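Local coordinates for L-Ala-D/L-Glu epimerase, a muconate lactonizing enzyme (Klebsiella pneumoniae subsp. pneumoniae MGH 78578, PDB 3FCP), which belongs to the enolase superfamily, in the mandelate racemase and muconate lactonizing enzyme group, with an N-terminal domain, a TIM-barrel-like domain and a bound magnesium ion, at residues E8-S12 with I72-T77; W13-P18 with L367-R372; G48-A52 with A108-A112; V311-H315 with L352-L358. All blocks are in the same frame, centred on the assembly; numbering follows the deposited sequence.

Contact 1: residues E8-S12 with I72-T77; sequences EQIES and ITHYLT
Ile10, Thr77 and Ser12 carry most of this contact between a strand segment, 8-12, and a helix segment, 72-77. The two axes approach to 9.2 Å at 150°, roughly antiparallel. Ile10 CA lies 6.0 Å from Thr77 CA, and Ser12 CA lies 7.4 Å from Ile72 CA. Ile10 (m, t) points at the helix. Ile10 CG2 is 4.1 Å from Ile72 CG2 and 3.5 Å from Thr77 OG1. Ser12 (p) packs its OG 3.8 Å from Ile72 CG2. The helix has a wide pi-type turn at 72-76, where Thr77 N bonds to Ile72 O at 2.9 Å. Thr77 (m) also gives its OG1 proton to Ile72 O, at 2.6 Å. No direct hydrogen bond crosses the interface. Instead water 1 donates to Ile10 O at 2.8 Å and to Thr77 OG1 at 2.7 Å. Near the beginning of strand 7-17, Glu8 (psi -36°) and Gln9 face Thr41 in a classic beta bulge; from Gln9 on the segment is extended. This is helix-on-sheet packing within the N-terminal domain. Strand 33-42 flanks Ile10 through Val38 and Leu40, helix 103-121 meets Ile72 and Leu76, and Tyr75 bonds to Glu66 of the second subunit.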
loop_
_atom_site.group_PDB
_atom_site.type_symbol
_atom_site.label_atom_id
_atom_site.label_comp_id
_atom_site.label_asym_id
_atom_site.label_seq_id
_atom_site.Cartn_x
_atom_site.Cartn_y
_atom_site.Cartn_z
ATOM N N GLU A 8 29.557 13.846 -41.968
ATOM C CA GLU A 8 30.878 14.377 -42.259
ATOM C C GLU A 8 31.215 15.588 -41.426
ATOM O O GLU A 8 32.360 15.771 -41.020
ATOM C CB GLU A 8 31.009 14.720 -43.745
ATOM C CG GLU A 8 31.318 13.506 -44.594
ATOM C CD GLU A 8 32.013 13.854 -45.901
ATOM O OE1 GLU A 8 32.659 12.947 -46.473
ATOM O OE2 GLU A 8 31.910 15.018 -46.355
ATOM N N GLN A 9 30.219 16.419 -41.160
ATOM C CA GLN A 9 30.466 17.600 -40.361
ATOM C C GLN A 9 29.244 18.043 -39.572
ATOM O O GLN A 9 28.103 17.784 -39.961
ATOM C CB GLN A 9 30.945 18.753 -41.251
ATOM C CG GLN A 9 31.442 19.944 -40.452
ATOM C CD GLN A 9 32.632 19.587 -39.566
ATOM O OE1 GLN A 9 33.775 19.533 -40.033
ATOM N NE2 GLN A 9 32.364 19.318 -38.288
ATOM N N ILE A 10 29.509 18.704 -38.453
ATOM C CA ILE A 10 28.474 19.233 -37.583
ATOM C C ILE A 10 28.917 20.633 -37.173
ATOM O O ILE A 10 30.005 20.819 -36.630
ATOM C CB ILE A 10 28.277 18.351 -36.313
ATOM C CG1 ILE A 10 27.692 16.991 -36.703
ATOM C CG2 ILE A 10 27.348 19.050 -35.333
ATOM C CD1 ILE A 10 27.522 16.017 -35.535
ATOM N N GLU A 11 28.077 21.615 -37.464
ATOM C CA GLU A 11 28.351 23.007 -37.126
ATOM C C GLU A 11 27.242 23.454 -36.182
ATOM O O GLU A 11 26.156 22.884 -36.194
ATOM C CB GLU A 11 28.286 23.887 -38.377
ATOM C CG GLU A 11 29.252 23.545 -39.497
ATOM C CD GLU A 11 28.831 24.184 -40.812
ATOM O OE1 GLU A 11 27.981 23.596 -41.517
ATOM O OE2 GLU A 11 29.335 25.285 -41.133
ATOM N N SER A 12 27.514 24.464 -35.366
ATOM C CA SER A 12 26.504 24.995 -34.464
ATOM C C SER A 12 26.842 26.442 -34.143
ATOM O O SER A 12 28.007 26.835 -34.130
ATOM C CB SER A 12 26.400 24.162 -33.176
ATOM O OG SER A 12 27.552 24.277 -32.365
ATOM N N ILE A 72 27.477 20.063 -27.874
ATOM C CA ILE A 72 27.521 19.777 -29.303
ATOM C C ILE A 72 28.944 19.819 -29.863
ATOM O O ILE A 72 29.384 18.890 -30.540
ATOM C CB ILE A 72 26.636 20.775 -30.082
ATOM C CG1 ILE A 72 25.170 20.544 -29.710
ATOM C CG2 ILE A 72 26.861 20.620 -31.594
ATOM C CD1 ILE A 72 24.218 21.606 -30.211
ATOM N N THR A 73 29.661 20.897 -29.570
ATOM C CA THR A 73 31.027 21.072 -30.062
ATOM C C THR A 73 32.048 20.068 -29.529
ATOM O O THR A 73 32.720 19.389 -30.303
ATOM C CB THR A 73 31.558 22.490 -29.737
ATOM O OG1 THR A 73 30.707 23.471 -30.344
ATOM C CG2 THR A 73 32.990 22.664 -30.269
ATOM N N HIS A 74 32.153 19.969 -28.207
ATOM C CA HIS A 74 33.139 19.090 -27.584
ATOM C C HIS A 74 32.839 17.609 -27.450
ATOM O O HIS A 74 33.768 16.808 -27.377
ATOM C CB HIS A 74 33.500 19.614 -26.196
ATOM C CG HIS A 74 34.166 20.951 -26.209
ATOM N ND1 HIS A 74 33.467 22.130 -26.358
ATOM C CD2 HIS A 74 35.472 21.296 -26.109
ATOM C CE1 HIS A 74 34.315 23.145 -26.347
ATOM N NE2 HIS A 74 35.536 22.665 -26.198
ATOM N N TYR A 75 31.564 17.234 -27.418
ATOM C CA TYR A 75 31.218 15.832 -27.226
ATOM C C TYR A 75 30.428 15.154 -28.337
ATOM O O TYR A 75 30.855 14.129 -28.859
ATOM C CB TYR A 75 30.487 15.688 -25.886
ATOM C CG TYR A 75 31.369 16.072 -24.716
ATOM C CD1 TYR A 75 32.338 15.192 -24.235
ATOM C CD2 TYR A 75 31.295 17.344 -24.149
ATOM C CE1 TYR A 75 33.219 15.571 -23.217
ATOM C CE2 TYR A 75 32.174 17.735 -23.132
ATOM C CZ TYR A 75 33.133 16.843 -22.674
ATOM O OH TYR A 75 34.024 17.227 -21.696
ATOM N N LEU A 76 29.283 15.717 -28.705
ATOM C CA LEU A 76 28.477 15.107 -29.746
ATOM C C LEU A 76 29.149 15.093 -31.122
ATOM O O LEU A 76 29.043 14.107 -31.852
ATOM C CB LEU A 76 27.115 15.805 -29.823
ATOM C CG LEU A 76 26.187 15.441 -28.658
ATOM C CD1 LEU A 76 25.043 16.462 -28.538
ATOM C CD2 LEU A 76 25.651 14.031 -28.870
ATOM N N THR A 77 29.854 16.169 -31.469
ATOM C CA THR A 77 30.496 16.237 -32.774
ATOM C C THR A 77 31.551 15.151 -32.994
ATOM O O THR A 77 31.482 14.404 -33.971
ATOM C CB THR A 77 31.094 17.634 -33.014
ATOM O OG1 THR A 77 30.030 18.593 -33.058
ATOM C CG2 THR A 77 31.860 17.681 -34.340
HETATM O O HOH W 1 30.433 21.121 -33.871
#

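Contact 2: residues W13-P18 with L367-R372; sequences WIVDVP and LHFYTR
Strand 13-17 is extended and gives way to loop at Pro18. The last part of helix 364-370 and the residues that follow pack against it. Leu367 (t, p) is a forked bump: its CD2 sits over the Trp13 face as a CH-pi contact, 3.5 Å from the six-membered ring centroid, and its CD1 meets Val15 CG2 at 3.7 Å. The Tyr370 side chain (m) fills a hollow lined by Val15, Val17 and Pro18, with Tyr370 CB 3.3 Å from Val15 CG1 and Tyr370 CE1 3.6 Å from Pro18 CD. Val15 and Thr371 form a single antiparallel bridge, a non-hydrogen-bonded pair with CA atoms 4.3 Å apart. Arg372 N donates to Ile14 O at 2.8 Å, and Asp16 N to Tyr370 O at 3.0 Å. Arg372 (t, t, m) lays its guanidinium face over Ile14, with CZ 3.5 Å from Ile14 CG2. A two-pronged salt bridge joins Arg372 NE to Asp16 OD2 and Arg372 NH2 to Asp16 OD1, both 2.9 Å. Asp16 OD1 also bonds to Ser34, Tyr370 OH to Asp336, and Arg372 NH1 to Glu66. After the barrel the chain thus returns to the N-terminal domain, bridging strand 7-17, an outermost strand of the three-stranded sheet, beside strand 33-42.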
loop_
_atom_site.group_PDB
_atom_site.type_symbol
_atom_site.label_atom_id
_atom_site.label_comp_id
_atom_site.label_asym_id
_atom_site.label_seq_id
_atom_site.Cartn_x
_atom_site.Cartn_y
_atom_site.Cartn_z
ATOM N N TRP A 13 25.806 27.235 -33.906
ATOM C CA TRP A 13 25.968 28.649 -33.601
ATOM C C TRP A 13 24.971 29.057 -32.536
ATOM O O TRP A 13 23.867 28.509 -32.472
ATOM C CB TRP A 13 25.661 29.503 -34.828
ATOM C CG TRP A 13 26.389 29.138 -36.080
ATOM C CD1 TRP A 13 27.548 29.690 -36.546
ATOM C CD2 TRP A 13 25.966 28.194 -37.068
ATOM N NE1 TRP A 13 27.867 29.152 -37.772
ATOM C CE2 TRP A 13 26.912 28.230 -38.114
ATOM C CE3 TRP A 13 24.874 27.321 -37.172
ATOM C CZ2 TRP A 13 26.802 27.427 -39.257
ATOM C CZ3 TRP A 13 24.763 26.521 -38.311
ATOM C CH2 TRP A 13 25.723 26.582 -39.338
ATOM N N ILE A 14 25.361 30.012 -31.700
ATOM C CA ILE A 14 24.445 30.536 -30.707
ATOM C C ILE A 14 23.924 31.767 -31.423
ATOM O O ILE A 14 24.699 32.635 -31.821
ATOM C CB ILE A 14 25.148 30.964 -29.405
ATOM C CG1 ILE A 14 25.695 29.736 -28.670
ATOM C CG2 ILE A 14 24.161 31.718 -28.525
ATOM C CD1 ILE A 14 26.374 30.047 -27.340
ATOM N N VAL A 15 22.616 31.824 -31.613
ATOM C CA VAL A 15 22.001 32.936 -32.316
ATOM C C VAL A 15 21.100 33.732 -31.392
ATOM O O VAL A 15 20.246 33.166 -30.714
ATOM C CB VAL A 15 21.169 32.422 -33.500
ATOM C CG1 VAL A 15 20.610 33.582 -34.285
ATOM C CG2 VAL A 15 22.032 31.547 -34.391
ATOM N N ASP A 16 21.305 35.045 -31.358
ATOM C CA ASP A 16 20.488 35.921 -30.530
ATOM C C ASP A 16 19.562 36.698 -31.448
ATOM O O ASP A 16 19.998 37.586 -32.187
ATOM C CB ASP A 16 21.366 36.884 -29.720
ATOM C CG ASP A 16 22.268 36.160 -28.743
ATOM O OD1 ASP A 16 21.777 35.242 -28.056
ATOM O OD2 ASP A 16 23.462 36.508 -28.653
ATOM N N VAL A 17 18.285 36.335 -31.411
ATOM C CA VAL A 17 17.275 36.968 -32.238
ATOM C C VAL A 17 16.396 37.862 -31.385
ATOM O O VAL A 17 16.065 37.522 -30.248
ATOM C CB VAL A 17 16.395 35.916 -32.948
ATOM C CG1 VAL A 17 17.235 35.120 -33.930
ATOM C CG2 VAL A 17 15.765 34.980 -31.923
ATOM N N PRO A 18 16.008 39.028 -31.927
ATOM C CA PRO A 18 15.161 39.985 -31.213
ATOM C C PRO A 18 13.718 39.515 -31.043
ATOM O O PRO A 18 13.143 38.881 -31.931
ATOM C CB PRO A 18 15.265 41.234 -32.080
ATOM C CG PRO A 18 15.344 40.656 -33.453
ATOM C CD PRO A 18 16.343 39.531 -33.272
ATOM N N LEU A 367 21.427 34.009 -40.417
ATOM C CA LEU A 367 22.172 33.192 -39.469
ATOM C C LEU A 367 23.421 33.928 -39.019
ATOM O O LEU A 367 23.660 34.088 -37.823
ATOM C CB LEU A 367 22.579 31.861 -40.101
ATOM C CG LEU A 367 23.441 30.961 -39.205
ATOM C CD1 LEU A 367 22.668 30.589 -37.939
ATOM C CD2 LEU A 367 23.843 29.712 -39.978
ATOM N N HIS A 368 24.213 34.379 -39.985
ATOM C CA HIS A 368 25.446 35.090 -39.685
ATOM C C HIS A 368 25.182 36.433 -39.013
ATOM O O HIS A 368 25.897 36.822 -38.094
ATOM C CB HIS A 368 26.264 35.278 -40.969
ATOM C CG HIS A 368 26.638 33.988 -41.635
ATOM N ND1 HIS A 368 27.259 32.955 -40.963
ATOM C CD2 HIS A 368 26.473 33.559 -42.909
ATOM C CE1 HIS A 368 27.460 31.947 -41.794
ATOM N NE2 HIS A 368 26.991 32.288 -42.981
ATOM N N PHE A 369 24.148 37.135 -39.454
ATOM C CA PHE A 369 23.826 38.429 -38.869
ATOM C C PHE A 369 23.515 38.308 -37.378
ATOM O O PHE A 369 24.006 39.096 -36.572
ATOM C CB PHE A 369 22.626 39.048 -39.586
ATOM C CG PHE A 369 22.294 40.442 -39.123
ATOM C CD1 PHE A 369 23.107 41.518 -39.472
ATOM C CD2 PHE A 369 21.176 40.677 -38.327
ATOM C CE1 PHE A 369 22.811 42.813 -39.034
ATOM C CE2 PHE A 369 20.869 41.965 -37.883
ATOM C CZ PHE A 369 21.691 43.037 -38.239
ATOM N N TYR A 370 22.706 37.316 -37.010
ATOM C CA TYR A 370 22.322 37.130 -35.612
ATOM C C TYR A 370 23.236 36.250 -34.759
ATOM O O TYR A 370 23.011 36.107 -33.558
ATOM C CB TYR A 370 20.884 36.603 -35.540
ATOM C CG TYR A 370 19.856 37.586 -36.053
ATOM C CD1 TYR A 370 19.669 38.817 -35.425
ATOM C CD2 TYR A 370 19.085 37.297 -37.181
ATOM C CE1 TYR A 370 18.736 39.741 -35.906
ATOM C CE2 TYR A 370 18.149 38.215 -37.670
ATOM C CZ TYR A 370 17.982 39.432 -37.025
ATOM O OH TYR A 370 17.055 40.336 -37.490
ATOM N N THR A 371 24.266 35.665 -35.359
ATOM C CA THR A 371 25.177 34.824 -34.591
ATOM C C THR A 371 25.842 35.675 -33.518
ATOM O O THR A 371 26.303 36.786 -33.792
ATOM C CB THR A 371 26.276 34.204 -35.478
ATOM O OG1 THR A 371 25.685 33.299 -36.413
ATOM C CG2 THR A 371 27.289 33.447 -34.628
ATOM N N ARG A 372 25.886 35.156 -32.297
ATOM C CA ARG A 372 26.494 35.872 -31.183
ATOM C C ARG A 372 27.957 36.204 -31.468
ATOM O O ARG A 372 28.396 37.337 -31.271
ATOM C CB ARG A 372 26.391 35.039 -29.904
ATOM C CG ARG A 372 26.955 35.725 -28.673
ATOM C CD ARG A 372 26.686 34.917 -27.418
ATOM N NE ARG A 372 25.257 34.788 -27.149
ATOM C CZ ARG A 372 24.751 34.176 -26.084
ATOM N NH1 ARG A 372 25.561 33.631 -25.181
ATOM N NH2 ARG A 372 23.436 34.110 -25.918
#

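Contact 3: residues G48-A52 with A108-A112; sequences GIGEA and AIETA
Segment 48-52 is extended strand and 108-112 is regular helix, with Ala112 N bonded to Ala108 O at 3.1 Å. Their axes come within 5.8 Å at an angle of 154°, close to antiparallel. Ile49 CA lies 4.1 Å from Ala112 CA, and Gly50 CA lies 4.5 Å from Ala108 CA. Glycines make this closeness possible. A CB on Gly48 would clash at 1.9 Å from Ala112 O, and one on Gly50 at 1.9 Å from Ala108 O. On the helix, Ala108 and Ala112 are also small. Ala108 CB rests 3.7 Å from Ala52 CB. Thr111 (m) brings its CG2 to 3.5 Å from Ile49 O and 3.8 Å from Gly50 CA, while its OG1 bonds to Ser107 O. Ile49 and Glu51 turn away, and Glu51 bonds to Thr53, Gly306 and Gly309. Water 2 accepts from Glu51 N at 2.9 Å and donates to Thr111 OG1 at 3.0 Å. This is helix-on-sheet packing in the N-terminal domain. The direct polar links are CA-H...O contacts: Gly48 CA to Ala112 O at 3.3 Å, Gly50 CA to Ala108 O at 3.5 Å, and Ala112 CA to Ile49 O at 3.2 Å. The chemistry is backbone against backbone, without direct conventional hydrogen bonds.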
loop_
_atom_site.group_PDB
_atom_site.type_symbol
_atom_site.label_atom_id
_atom_site.label_comp_id
_atom_site.label_asym_id
_atom_site.label_seq_id
_atom_site.Cartn_x
_atom_site.Cartn_y
_atom_site.Cartn_z
ATOM N N GLY A 48 21.173 18.741 -42.694
ATOM C CA GLY A 48 19.983 18.737 -41.864
ATOM C C GLY A 48 20.185 19.799 -40.801
ATOM O O GLY A 48 21.318 20.024 -40.369
ATOM N N ILE A 49 19.118 20.475 -40.388
ATOM C CA ILE A 49 19.270 21.496 -39.362
ATOM C C ILE A 49 18.430 21.184 -38.134
ATOM O O ILE A 49 17.447 20.439 -38.202
ATOM C CB ILE A 49 18.901 22.915 -39.878
ATOM C CG1 ILE A 49 17.474 22.927 -40.424
ATOM C CG2 ILE A 49 19.914 23.365 -40.931
ATOM C CD1 ILE A 49 16.996 24.313 -40.849
ATOM N N GLY A 50 18.830 21.758 -37.007
ATOM C CA GLY A 50 18.113 21.521 -35.770
ATOM C C GLY A 50 18.246 22.701 -34.837
ATOM O O GLY A 50 19.066 23.592 -35.071
ATOM N N GLU A 51 17.454 22.699 -33.772
ATOM C CA GLU A 51 17.477 23.794 -32.810
ATOM C C GLU A 51 17.304 23.345 -31.365
ATOM O O GLU A 51 16.458 22.510 -31.065
ATOM C CB GLU A 51 16.360 24.790 -33.135
ATOM C CG GLU A 51 16.294 25.965 -32.174
ATOM C CD GLU A 51 15.100 26.880 -32.433
ATOM O OE1 GLU A 51 14.532 26.832 -33.543
ATOM O OE2 GLU A 51 14.740 27.656 -31.524
ATOM N N ALA A 52 18.107 23.916 -30.477
ATOM C CA ALA A 52 18.005 23.628 -29.048
ATOM C C ALA A 52 17.925 25.005 -28.403
ATOM O O ALA A 52 18.875 25.788 -28.468
ATOM C CB ALA A 52 19.229 22.871 -28.552
ATOM N N ALA A 108 18.596 18.843 -30.672
ATOM C CA ALA A 108 19.014 19.613 -31.845
ATOM C C ALA A 108 19.628 18.663 -32.874
ATOM O O ALA A 108 19.344 18.755 -34.067
ATOM C CB ALA A 108 20.029 20.689 -31.445
ATOM N N ILE A 109 20.466 17.746 -32.402
ATOM C CA ILE A 109 21.114 16.774 -33.281
ATOM C C ILE A 109 20.115 15.789 -33.898
ATOM O O ILE A 109 20.174 15.496 -35.096
ATOM C CB ILE A 109 22.191 15.958 -32.515
ATOM C CG1 ILE A 109 23.317 16.885 -32.047
ATOM C CG2 ILE A 109 22.727 14.837 -33.407
ATOM C CD1 ILE A 109 24.046 17.600 -33.178
ATOM N N GLU A 110 19.206 15.265 -33.080
ATOM C CA GLU A 110 18.217 14.312 -33.577
ATOM C C GLU A 110 17.347 14.987 -34.627
ATOM O O GLU A 110 16.979 14.378 -35.636
ATOM C CB GLU A 110 17.339 13.788 -32.431
ATOM C CG GLU A 110 16.426 12.651 -32.846
ATOM C CD GLU A 110 15.592 12.104 -31.700
ATOM O OE1 GLU A 110 14.451 12.568 -31.510
ATOM O OE2 GLU A 110 16.089 11.213 -30.986
ATOM N N THR A 111 17.024 16.254 -34.391
ATOM C CA THR A 111 16.200 17.009 -35.325
ATOM C C THR A 111 16.912 17.125 -36.669
ATOM O O THR A 111 16.319 16.878 -37.724
ATOM C CB THR A 111 15.914 18.431 -34.796
ATOM O OG1 THR A 111 15.172 18.346 -33.571
ATOM C CG2 THR A 111 15.109 19.238 -35.829
ATOM N N ALA A 112 18.191 17.488 -36.624
ATOM C CA ALA A 112 18.979 17.650 -37.840
ATOM C C ALA A 112 19.106 16.325 -38.587
ATOM O O ALA A 112 19.011 16.285 -39.820
ATOM C CB ALA A 112 20.369 18.208 -37.495
HETATM O O HOH W 2 14.983 21.270 -33.155
#

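Contact 4: residues V311-H315 with L352-L358; sequences VASLH and LPQTPGL
Leu352 (t, p) and Val311 (p) hold the apolar centre. Leu352 CD1 lies 3.7 Å from Leu314 CB and 4.4 Å from Val311 CG2. It also covers a face of the His315 ring, a CH-pi contact 3.8 Å from the centroid and 7° off the normal. Val311 CG2 meets Pro353 CD at 3.7 Å, and Val311 CG1 meets Leu358 CB at 4.0 Å. Leu358 (m, t) reaches the helix with CD2, 3.8 Å from Ala312 CB and 3.6 Å from Ala312 CA. Segment 311-315 is helical, with His315 N bonded to Val311 O at 2.9 Å. Segment 352-358 is an irregular loop that curves back on the helix. Leu314 CA is 6.9 Å from Leu352 CA, and Ala312 CA is 6.2 Å from Leu358 CA. The fold is the TIM-like barrel of the enolase superfamily: helix 307-317 follows strand 297-300, and the loop follows strand 349-351. Helix 125-128 packs against His315, Leu352 and Leu358 through Val125 and Ser126. At the polar edge, His315 (m, chi2 -71°) donates from NE2 to Leu358 O at 2.8 Å, with the oxygen near the ring plane. His315 CE1 lies 3.4 Å from Pro353 O, and Leu358 N bonds to Asp115.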
loop_
_atom_site.group_PDB
_atom_site.type_symbol
_atom_site.label_atom_id
_atom_site.label_comp_id
_atom_site.label_asym_id
_atom_site.label_seq_id
_atom_site.Cartn_x
_atom_site.Cartn_y
_atom_site.Cartn_z
ATOM N N VAL A 311 8.887 23.738 -35.660
ATOM C CA VAL A 311 8.368 22.818 -36.675
ATOM C C VAL A 311 8.822 21.384 -36.369
ATOM O O VAL A 311 8.088 20.427 -36.612
ATOM C CB VAL A 311 8.800 23.224 -38.126
ATOM C CG1 VAL A 311 10.264 22.898 -38.369
ATOM C CG2 VAL A 311 7.922 22.505 -39.142
ATOM N N ALA A 312 10.027 21.245 -35.823
ATOM C CA ALA A 312 10.543 19.926 -35.461
ATOM C C ALA A 312 9.550 19.303 -34.476
ATOM O O ALA A 312 9.181 18.131 -34.604
ATOM C CB ALA A 312 11.915 20.057 -34.813
ATOM N N SER A 313 9.112 20.098 -33.499
ATOM C CA SER A 313 8.150 19.627 -32.507
ATOM C C SER A 313 6.819 19.299 -33.169
ATOM O O SER A 313 6.214 18.272 -32.872
ATOM C CB SER A 313 7.909 20.688 -31.431
ATOM O OG SER A 313 9.121 21.105 -30.845
ATOM N N LEU A 314 6.355 20.176 -34.058
ATOM C CA LEU A 314 5.078 19.955 -34.740
ATOM C C LEU A 314 5.048 18.655 -35.549
ATOM O O LEU A 314 4.024 17.990 -35.604
ATOM C CB LEU A 314 4.719 21.127 -35.669
ATOM C CG LEU A 314 4.030 22.428 -35.213
ATOM C CD1 LEU A 314 2.892 22.142 -34.232
ATOM C CD2 LEU A 314 5.026 23.336 -34.592
ATOM N N HIS A 315 6.157 18.288 -36.182
ATOM C CA HIS A 315 6.171 17.047 -36.954
ATOM C C HIS A 315 5.870 15.860 -36.037
ATOM O O HIS A 315 5.160 14.932 -36.428
ATOM C CB HIS A 315 7.519 16.858 -37.646
ATOM C CG HIS A 315 7.629 17.586 -38.951
ATOM N ND1 HIS A 315 6.947 17.191 -40.083
ATOM C CD2 HIS A 315 8.319 18.697 -39.298
ATOM C CE1 HIS A 315 7.213 18.027 -41.069
ATOM N NE2 HIS A 315 8.044 18.951 -40.620
ATOM N N LEU A 352 1.346 22.529 -40.912
ATOM C CA LEU A 352 2.537 21.687 -40.888
ATOM C C LEU A 352 3.059 21.451 -42.305
ATOM O O LEU A 352 2.351 20.915 -43.152
ATOM C CB LEU A 352 2.225 20.334 -40.251
ATOM C CG LEU A 352 3.419 19.377 -40.210
ATOM C CD1 LEU A 352 4.433 19.867 -39.184
ATOM C CD2 LEU A 352 2.944 17.978 -39.862
ATOM N N PRO A 353 4.312 21.846 -42.578
ATOM C CA PRO A 353 4.851 21.630 -43.924
ATOM C C PRO A 353 4.886 20.134 -44.228
ATOM O O PRO A 353 5.049 19.319 -43.320
ATOM C CB PRO A 353 6.263 22.217 -43.836
ATOM C CG PRO A 353 6.158 23.232 -42.728
ATOM C CD PRO A 353 5.289 22.533 -41.716
ATOM N N GLN A 354 4.718 19.762 -45.493
ATOM C CA GLN A 354 4.773 18.354 -45.855
ATOM C C GLN A 354 5.772 18.111 -46.983
ATOM O O GLN A 354 5.662 17.137 -47.721
ATOM C CB GLN A 354 3.390 17.834 -46.251
ATOM C CG GLN A 354 2.414 17.662 -45.085
ATOM C CD GLN A 354 2.851 16.604 -44.080
ATOM O OE1 GLN A 354 3.680 16.860 -43.201
ATOM N NE2 GLN A 354 2.293 15.407 -44.208
ATOM N N THR A 355 6.743 19.009 -47.109
ATOM C CA THR A 355 7.784 18.873 -48.116
ATOM C C THR A 355 8.868 18.010 -47.462
ATOM O O THR A 355 8.747 17.658 -46.286
ATOM C CB THR A 355 8.343 20.251 -48.513
ATOM O OG1 THR A 355 8.800 20.941 -47.346
ATOM C CG2 THR A 355 7.256 21.081 -49.194
ATOM N N PRO A 356 9.938 17.655 -48.199
ATOM C CA PRO A 356 10.985 16.817 -47.591
ATOM C C PRO A 356 11.678 17.407 -46.363
ATOM O O PRO A 356 12.026 18.582 -46.340
ATOM C CB PRO A 356 11.957 16.586 -48.747
ATOM C CG PRO A 356 11.045 16.625 -49.963
ATOM C CD PRO A 356 10.183 17.829 -49.644
ATOM N N GLY A 357 11.885 16.572 -45.348
ATOM C CA GLY A 357 12.533 17.024 -44.128
ATOM C C GLY A 357 11.621 17.838 -43.232
ATOM O O GLY A 357 10.413 17.593 -43.166
ATOM N N LEU A 358 12.200 18.807 -42.532
ATOM C CA LEU A 358 11.427 19.665 -41.640
ATOM C C LEU A 358 10.506 20.585 -42.429
ATOM O O LEU A 358 9.440 20.978 -41.947
ATOM C CB LEU A 358 12.365 20.515 -40.782
ATOM C CG LEU A 358 13.214 19.786 -39.743
ATOM C CD1 LEU A 358 14.329 20.699 -39.265
ATOM C CD2 LEU A 358 12.327 19.357 -38.576
#

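In the fold
Contacts 1 and 3 are parts of one N-terminal domain, with centres 11 Å apart. They touch where Leu76 CD1 meets Ile109 CG1 at 3.9 Å and Ile10 CG2 meets Ile109 CD1 at 4.2 Å. Contact 2 continues strand 7-17 from contact 1, its centre 18 Å away, and brings in the chain's C-terminal end. Contact 4 lies in the barrel domain but abuts contact 3, with centres 12 Å apart. Leu358 CD1 reaches Ile49 O at 3.3 Å, and Thr111 CG2 reaches Ala312 CB at 3.5 Å, so this is a seam between the domains. The magnesium site uses Asn201, Asp250 and Glu251, which belong to none of these contacts.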